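Local coordinates for minor capsid protein (Cafeteriavirus-dependent mavirus, PDB 6G42) that forms the pentameric penton of the virophage capsid, a single jelly-roll protein that probably occupies the five-fold vertices of the icosahedral shell, at the interface of chains A and B. Coordinates in Å, arbitrary orientation; residue numbers count along the deposited sequence, not the author numbering. Chains: chain A/B, Minor capsid protein.

Contact 1: the interface of chains A and B. Residues chain A 160, 173, 175-179; chain B 25.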
# COMPACT_ATOMS: atom_id res chain seq x y z
N ASP A 160 -7.59 -17.01 31.10
CA ASP A 160 -7.31 -15.63 30.65
C ASP A 160 -6.16 -15.54 29.63
O ASP A 160 -6.23 -14.75 28.71
CB ASP A 160 -7.05 -14.67 31.81
CG ASP A 160 -7.26 -13.19 31.42
OD1 ASP A 160 -8.25 -12.87 30.72
OD2 ASP A 160 -6.42 -12.34 31.81
N ASP A 173 -17.74 -14.53 30.14
CA ASP A 173 -17.03 -14.77 31.41
C ASP A 173 -17.92 -15.36 32.51
O ASP A 173 -19.02 -14.85 32.76
CB ASP A 173 -16.40 -13.46 31.92
CG ASP A 173 -15.41 -12.85 30.94
OD1 ASP A 173 -15.21 -13.41 29.84
OD2 ASP A 173 -14.82 -11.81 31.28
N ASP A 175 -16.16 -16.42 35.61
CA ASP A 175 -15.26 -16.49 36.76
C ASP A 175 -14.03 -15.63 36.47
O ASP A 175 -13.68 -15.42 35.31
CB ASP A 175 -14.87 -17.97 37.00
CG ASP A 175 -13.93 -18.17 38.17
OD1 ASP A 175 -13.89 -17.32 39.09
OD2 ASP A 175 -13.23 -19.21 38.18
N GLU A 176 -13.38 -15.13 37.53
CA GLU A 176 -12.19 -14.26 37.42
C GLU A 176 -11.06 -14.76 36.50
O GLU A 176 -10.26 -13.96 36.03
CB GLU A 176 -11.57 -14.01 38.80
CG GLU A 176 -12.45 -13.26 39.78
CD GLU A 176 -11.66 -12.59 40.89
OE1 GLU A 176 -10.65 -13.17 41.35
OE2 GLU A 176 -12.07 -11.49 41.32
N GLU A 177 -10.99 -16.08 36.30
CA GLU A 177 -10.00 -16.70 35.42
C GLU A 177 -10.59 -17.20 34.08
O GLU A 177 -10.05 -16.87 33.02
CB GLU A 177 -9.29 -17.85 36.16
CG GLU A 177 -8.08 -18.45 35.45
CD GLU A 177 -6.98 -17.44 35.11
OE1 GLU A 177 -6.78 -16.49 35.89
OE2 GLU A 177 -6.32 -17.61 34.06
N TYR A 178 -11.68 -17.96 34.14
CA TYR A 178 -12.18 -18.74 32.98
C TYR A 178 -13.29 -18.05 32.19
O TYR A 178 -14.02 -17.23 32.73
CB TYR A 178 -12.66 -20.11 33.44
CG TYR A 178 -11.59 -20.91 34.14
CD1 TYR A 178 -10.65 -21.65 33.42
CD2 TYR A 178 -11.49 -20.90 35.53
CE1 TYR A 178 -9.65 -22.37 34.06
CE2 TYR A 178 -10.49 -21.61 36.19
CZ TYR A 178 -9.58 -22.35 35.45
OH TYR A 178 -8.60 -23.05 36.09
N SER A 179 -13.39 -18.41 30.91
CA SER A 179 -14.44 -17.89 30.00
C SER A 179 -14.98 -19.00 29.08
O SER A 179 -14.25 -19.92 28.73
CB SER A 179 -13.90 -16.74 29.15
OG SER A 179 -13.64 -15.59 29.94
N ARG B 25 -7.78 -10.22 34.61
CA ARG B 25 -8.36 -9.41 33.52
C ARG B 25 -8.13 -7.91 33.67
O ARG B 25 -8.96 -7.10 33.24
CB ARG B 25 -9.86 -9.69 33.39
CG ARG B 25 -10.23 -11.15 33.19
CD ARG B 25 -11.50 -11.27 32.36
NE ARG B 25 -11.86 -12.65 32.04
CZ ARG B 25 -12.53 -13.48 32.83
NH1 ARG B 25 -12.93 -13.11 34.04
NH2 ARG B 25 -12.81 -14.71 32.40
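B:Arg25 reaches into a pocket of chain A lined by A:Asp173, A:Asp160 and the loop between strands 171-173 and 179-181, and 128 Å² of its surface is hidden there. Its chain runs extended from CG to NE, which carries the guanidinium deep enough to meet backbone and carboxylate groups together. A:Asp173 lies flat against one face: the two planes are 14° apart, and A:Asp173 OD2 sits over the centre of the guanidinium, 3.2 Å from B:Arg25 NE. This is a stacked salt bridge without a hydrogen bond, since the NE hydrogen points another way. A:Asp160 contributes differently. Its carboxylate plane stands 79° from the guanidinium, and A:Asp160 OD1 lies 3.6 Å from the aliphatic CG of B:Arg25, with a longer charge contact to NE. The terminal nitrogens use backbone oxygens near the guanidinium plane: B:Arg25 NH1 donates to A:Asp175 O at 2.7 Å, and B:Arg25 NH2 donates to A:Tyr178 O at 2.8 Å, approaching that carbonyl from above its plane. B:Arg25 NH2 also gives a bond to A:Ser179 OG at 2.7 Å, tilted 30° from the guanidinium plane. A:Ser179 OG in turn donates to A:Asp173 OD1 at 2.7 Å, tying the stacked carboxylate to the pocket wall. The carboxylates should help balance the arginine charge. In the fold, B:Arg25 belongs to the short 3-10 helix 24-26, whereas its pocket combines the start of helix 160-165 with the 171-181 strand-loop-strand segment.

Contact 2: the interface of chains A and B. Residues chain A 260-261; chain B 52, 54, 255, 259, 262, 302, 304.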
# COMPACT_ATOMS: atom_id res chain seq x y z
N ASN A 260 15.81 9.30 11.50
CA ASN A 260 16.51 9.82 12.68
C ASN A 260 17.48 8.80 13.30
O ASN A 260 18.16 9.13 14.27
CB ASN A 260 15.51 10.22 13.77
CG ASN A 260 14.54 11.30 13.33
OD1 ASN A 260 14.93 12.27 12.68
ND2 ASN A 260 13.28 11.16 13.70
N LYS A 261 17.56 7.58 12.74
CA LYS A 261 18.23 6.44 13.41
C LYS A 261 19.76 6.47 13.32
O LYS A 261 20.39 5.54 12.81
CB LYS A 261 17.70 5.12 12.85
CG LYS A 261 16.21 4.91 13.04
CD LYS A 261 15.74 3.59 12.44
CE LYS A 261 16.02 2.40 13.35
NZ LYS A 261 15.08 2.34 14.51
N ILE B 52 11.86 13.74 20.73
CA ILE B 52 10.91 13.07 19.83
C ILE B 52 10.74 11.61 20.24
O ILE B 52 11.71 10.97 20.68
CB ILE B 52 11.34 13.19 18.35
CG1 ILE B 52 10.26 12.63 17.42
CG2 ILE B 52 12.68 12.52 18.09
CD1 ILE B 52 10.42 13.05 15.97
N GLU B 54 10.39 8.06 19.05
CA GLU B 54 10.73 7.32 17.84
C GLU B 54 9.79 6.15 17.61
O GLU B 54 9.29 5.95 16.51
CB GLU B 54 12.18 6.82 17.90
CG GLU B 54 12.74 6.23 16.60
CD GLU B 54 12.97 7.25 15.49
OE1 GLU B 54 12.83 8.49 15.71
OE2 GLU B 54 13.30 6.81 14.37
N VAL B 255 7.90 6.18 13.72
CA VAL B 255 8.00 7.48 13.06
C VAL B 255 8.41 7.31 11.60
O VAL B 255 9.47 6.74 11.32
CB VAL B 255 8.98 8.41 13.84
CG1 VAL B 255 9.39 9.64 13.05
CG2 VAL B 255 8.33 8.87 15.14
N SER B 259 9.84 14.11 9.52
CA SER B 259 9.79 14.15 10.99
C SER B 259 9.49 15.54 11.54
O SER B 259 10.36 16.42 11.52
CB SER B 259 11.12 13.64 11.56
OG SER B 259 11.10 13.60 12.97
N TYR B 262 8.39 17.24 17.15
CA TYR B 262 9.46 17.64 18.07
C TYR B 262 8.91 18.53 19.19
O TYR B 262 7.96 19.29 18.99
CB TYR B 262 10.55 18.39 17.32
CG TYR B 262 11.46 17.52 16.47
CD1 TYR B 262 12.32 16.60 17.07
CD2 TYR B 262 11.50 17.64 15.08
CE1 TYR B 262 13.17 15.80 16.32
CE2 TYR B 262 12.34 16.84 14.31
CZ TYR B 262 13.18 15.92 14.94
OH TYR B 262 14.04 15.12 14.20
N LEU B 302 14.12 9.83 21.61
CA LEU B 302 15.35 10.45 21.12
C LEU B 302 15.47 11.89 21.64
O LEU B 302 14.56 12.69 21.46
CB LEU B 302 15.38 10.43 19.58
CG LEU B 302 16.50 11.24 18.89
CD1 LEU B 302 17.89 10.79 19.32
CD2 LEU B 302 16.36 11.17 17.37
N GLU B 304 17.66 14.90 20.69
CA GLU B 304 18.46 15.34 19.54
C GLU B 304 18.87 16.79 19.78
O GLU B 304 18.01 17.65 19.97
CB GLU B 304 17.61 15.20 18.26
CG GLU B 304 18.27 15.56 16.93
CD GLU B 304 17.32 15.42 15.73
OE1 GLU B 304 16.29 14.71 15.82
OE2 GLU B 304 17.59 16.03 14.67
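A:Asn260 projects its amide into a polar recess of chain B, between B:Glu54, B:Ser259 and B:Tyr262, and 90 Å² of its surface is hidden in this patch. With chi1 at -60°, CG stands beside the backbone N and the amide is directed into the recess. B:Glu54 crosses it at a slant, the carboxylate plane turned 65° from the amide plane, and B:Glu54 OE1 accepts a weak hydrogen bond from A:Asn260 ND2 at 3.4 Å. A second weak bond runs from A:Asn260 ND2 to B:Ser259 OG, also 3.4 Å long, but this serine is poorly ordered. B:Tyr262 approaches from the direction opposite to A:Asn260, its ring inclined 57° to the amide, and its OH comes within 3.4 Å of A:Asn260 OD1. B:Tyr262 OH donates to B:Glu304 OE1 at 2.8 Å, on the syn side of the carboxylate, so B:Glu304 acts as a second-shell support for the tyrosine. Apolar packing is limited to CB of A:Asn260 near B:Leu302 CD2, 3.8 Å away. Separately, the carboxylate oxygen B:Glu54 OE2 rests 3.7 Å from A:Lys261 CG, in the lysine's aliphatic chain. The lysine bends at chi3 and chi4, and its ammonium makes no direct salt bridge to B:Glu54. The site seats a chain A loop against the sheet of its neighbour, a modest polar contribution to holding penton subunits together.

Contact 3: the interface of chains A and B. Residues chain A 50, 260, 262; chain B 8, 10, 302, 304.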
# COMPACT_ATOMS: atom_id res chain seq x y z
N LEU A 50 28.46 10.46 12.20
CA LEU A 50 27.29 9.70 12.62
C LEU A 50 27.34 8.34 11.92
O LEU A 50 27.90 8.23 10.83
CB LEU A 50 26.01 10.43 12.22
CG LEU A 50 25.81 11.84 12.77
CD1 LEU A 50 24.59 12.50 12.15
CD2 LEU A 50 25.69 11.83 14.29
N ASN A 260 15.81 9.30 11.50
CA ASN A 260 16.51 9.82 12.68
C ASN A 260 17.48 8.80 13.30
O ASN A 260 18.16 9.13 14.27
CB ASN A 260 15.51 10.22 13.77
CG ASN A 260 14.54 11.30 13.33
OD1 ASN A 260 14.93 12.27 12.68
ND2 ASN A 260 13.28 11.16 13.70
N TYR A 262 20.34 7.55 13.84
CA TYR A 262 21.79 7.78 13.82
C TYR A 262 22.37 7.55 15.21
O TYR A 262 21.69 7.70 16.22
CB TYR A 262 22.10 9.21 13.38
CG TYR A 262 21.87 9.54 11.92
CD1 TYR A 262 22.80 9.17 10.94
CD2 TYR A 262 20.76 10.28 11.51
CE1 TYR A 262 22.61 9.50 9.60
CE2 TYR A 262 20.56 10.61 10.18
CZ TYR A 262 21.48 10.22 9.23
OH TYR A 262 21.27 10.55 7.91
N TYR B 8 22.92 12.53 19.36
CA TYR B 8 21.72 11.71 19.44
C TYR B 8 21.81 10.86 20.70
O TYR B 8 22.67 9.98 20.80
CB TYR B 8 21.61 10.78 18.22
CG TYR B 8 21.35 11.49 16.92
CD1 TYR B 8 22.39 12.10 16.22
CD2 TYR B 8 20.08 11.53 16.36
CE1 TYR B 8 22.17 12.74 15.02
CE2 TYR B 8 19.85 12.17 15.16
CZ TYR B 8 20.89 12.77 14.49
OH TYR B 8 20.66 13.41 13.30
N TRP B 10 19.72 8.23 22.95
CA TRP B 10 18.60 7.29 22.90
C TRP B 10 18.31 6.72 24.28
O TRP B 10 19.23 6.45 25.05
CB TRP B 10 18.92 6.14 21.95
CG TRP B 10 19.18 6.56 20.54
CD1 TRP B 10 20.39 6.78 19.97
CD2 TRP B 10 18.20 6.77 19.52
NE1 TRP B 10 20.23 7.14 18.65
CE2 TRP B 10 18.90 7.14 18.35
CE3 TRP B 10 16.80 6.70 19.49
CZ2 TRP B 10 18.24 7.43 17.15
CZ3 TRP B 10 16.14 6.99 18.29
CH2 TRP B 10 16.86 7.35 17.14
N LEU B 302 14.12 9.83 21.61
CA LEU B 302 15.35 10.45 21.12
C LEU B 302 15.47 11.89 21.64
O LEU B 302 14.56 12.69 21.46
CB LEU B 302 15.38 10.43 19.58
CG LEU B 302 16.50 11.24 18.89
CD1 LEU B 302 17.89 10.79 19.32
CD2 LEU B 302 16.36 11.17 17.37
N GLU B 304 17.66 14.90 20.69
CA GLU B 304 18.46 15.34 19.54
C GLU B 304 18.87 16.79 19.78
O GLU B 304 18.01 17.65 19.97
CB GLU B 304 17.61 15.20 18.26
CG GLU B 304 18.27 15.56 16.93
CD GLU B 304 17.32 15.42 15.73
OE1 GLU B 304 16.29 14.71 15.82
OE2 GLU B 304 17.59 16.03 14.67
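B:Tyr8 and A:Tyr262 supply the main apolar contact, their side chains side by side and pointing the same way. The CB of A:Tyr262 sits over the centre of the B:Tyr8 ring, 3.9 Å from its centroid, in a CH-pi contact. The A:Tyr262 ring itself lies past the phenol end, where its CD2 edge nears B:Tyr8 OH, 3.6 Å away; the rings do not stack. A:Leu50 crosses B:Tyr8 at about a right angle, and A:Leu50 CD2 touches B:Tyr8 CE1 at 3.7 Å. Its other methyl, CD1, lies over the rim of the A:Tyr262 ring, wedging the leucine against both tyrosines. The polar component is a hydrogen bond from the indole NE1 of B:Trp10 to the backbone O of A:Tyr262, 2.9 Å long and 153° at the hydrogen. B:Trp10 keeps CG beside its backbone N (chi1 -61°) and turns the indole across at chi2 96°, aiming NE1 at that carbonyl. The oxygen is almost in the indole plane, and the N-H approaches nearly along the C=O axis. B:Leu302 CD1 covers one indole face, which probably helps to fix its tilt. The backbone O of A:Asn260 packs 3.3 Å from B:Trp10 CZ2. In the fold, the chain A loop at 260-262 and strand 49-59 meet strands 8-16 and 296-305 of chain B.

Contact 4: the interface of chains A and B. Residues chain A 196, 202, 239, 282; chain B 57, 59, 252, 298.
Strands 49-59, 248-254 and 296-305 of chain B meet strands 201-207 and 236-239 of chain A, together with its 3-10 helix 195-197 and the loop bearing A:Tyr282. B:His59 stacks on one face of the A:Tyr282 ring, with centroids 4.1 Å apart and planes inclined by 25°; B:His59 CD2 is displaced toward the tyrosine rim. The opposite tyrosine face is covered by CB of A:Ser202, so the ring is held between a serine of its own chain and the histidine of the neighbour. B:His57 meets the same tyrosine at its own edge, with A:Tyr282 CE1 in the imidazole plane, and B:His57 NE2 forms a weak hydrogen bond with the phenol OH of A:Tyr282 at 3.4 Å. A:Lys239 crosses B:His57 at about a right angle and lays CE over the imidazole face, 3.8 Å from the centroid. A bend at chi2 (56°) lets A:Lys239 present CG to B:Leu252 CD2, 3.7 Å away, while the rest of the chain passes across the histidine. A:Lys239 NZ gives a weak hydrogen bond to B:Gln298 OE1 at 3.1 Å. The other half of that amide is held more squarely: B:Gln298 NE2 donates to A:Ser202 OG at 3.1 Å, with the hydroxyl oxygen 11° out of the amide plane.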
# COMPACT_ATOMS: atom_id res chain seq x y z
N GLU A 196 0.02 -12.51 15.67
CA GLU A 196 0.79 -11.45 16.34
C GLU A 196 0.81 -11.55 17.88
O GLU A 196 1.73 -11.04 18.51
CB GLU A 196 0.30 -10.07 15.90
CG GLU A 196 -1.14 -9.73 16.26
CD GLU A 196 -1.58 -8.36 15.75
OE1 GLU A 196 -0.75 -7.64 15.14
OE2 GLU A 196 -2.76 -8.01 15.96
N SER A 202 10.26 -10.15 19.20
CA SER A 202 9.98 -8.72 19.25
C SER A 202 10.77 -7.96 18.19
O SER A 202 10.18 -7.46 17.23
CB SER A 202 10.24 -8.15 20.65
OG SER A 202 10.01 -6.75 20.66
N LYS A 239 11.80 -3.96 14.00
CA LYS A 239 10.58 -4.57 14.53
C LYS A 239 10.08 -5.71 13.64
O LYS A 239 9.85 -5.50 12.45
CB LYS A 239 9.47 -3.52 14.68
CG LYS A 239 8.23 -3.99 15.44
CD LYS A 239 8.62 -4.50 16.81
CE LYS A 239 7.46 -4.74 17.73
NZ LYS A 239 8.02 -5.16 19.04
N TYR A 282 9.74 -10.86 23.49
CA TYR A 282 8.86 -10.00 24.31
C TYR A 282 9.11 -10.09 25.81
O TYR A 282 8.81 -9.14 26.54
CB TYR A 282 7.38 -10.27 24.00
CG TYR A 282 6.97 -9.70 22.67
CD1 TYR A 282 6.86 -8.32 22.49
CD2 TYR A 282 6.73 -10.52 21.58
CE1 TYR A 282 6.50 -7.78 21.27
CE2 TYR A 282 6.36 -9.98 20.35
CZ TYR A 282 6.25 -8.61 20.20
OH TYR A 282 5.89 -8.07 18.99
N HIS B 57 5.35 0.40 21.47
CA HIS B 57 4.59 -0.79 21.14
C HIS B 57 3.75 -1.16 22.34
O HIS B 57 4.28 -1.56 23.37
CB HIS B 57 5.54 -1.93 20.74
CG HIS B 57 4.86 -3.14 20.17
ND1 HIS B 57 3.71 -3.07 19.40
CD2 HIS B 57 5.18 -4.44 20.25
CE1 HIS B 57 3.36 -4.29 19.04
NE2 HIS B 57 4.24 -5.14 19.53
N HIS B 59 1.69 -3.75 23.41
CA HIS B 59 1.45 -5.15 23.05
C HIS B 59 0.54 -5.82 24.06
O HIS B 59 0.88 -5.86 25.24
CB HIS B 59 2.79 -5.87 22.97
CG HIS B 59 2.72 -7.25 22.41
ND1 HIS B 59 1.96 -7.57 21.30
CD2 HIS B 59 3.35 -8.39 22.77
CE1 HIS B 59 2.12 -8.85 21.02
NE2 HIS B 59 2.95 -9.37 21.90
N LEU B 252 1.33 -0.84 17.21
CA LEU B 252 2.70 -0.47 16.89
C LEU B 252 2.72 0.92 16.28
O LEU B 252 1.91 1.22 15.41
CB LEU B 252 3.29 -1.48 15.90
CG LEU B 252 4.73 -1.28 15.46
CD1 LEU B 252 5.69 -1.28 16.64
CD2 LEU B 252 5.11 -2.36 14.45
N GLN B 298 6.71 -1.19 25.13
CA GLN B 298 8.05 -0.79 24.72
C GLN B 298 8.02 0.66 24.29
O GLN B 298 6.97 1.19 23.89
CB GLN B 298 8.57 -1.68 23.59
CG GLN B 298 9.02 -3.05 24.07
CD GLN B 298 9.09 -4.12 22.98
OE1 GLN B 298 8.70 -3.91 21.83
NE2 GLN B 298 9.59 -5.30 23.35

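Contacts 2 and 3 form one continuous patch, their C-alpha centres about 7 Å apart, and share A:Asn260, B:Leu302 and B:Glu304. Contact 4 lies about 18 Å from contact 2 and 21 Å from contact 3, yet strand 296-305 of chain B serves contacts 2, 3 and 4, and its strand 49-59 contacts 2 and 4. Contact 1 is separate, about 25 Å from contact 4 and 41 to 44 Å from contacts 2 and 3. The two subunits are therefore joined along an extended seam by largely different surfaces of the two copies, as the lack of an exact two-fold implies, which fits repetition round the five-copy assembly.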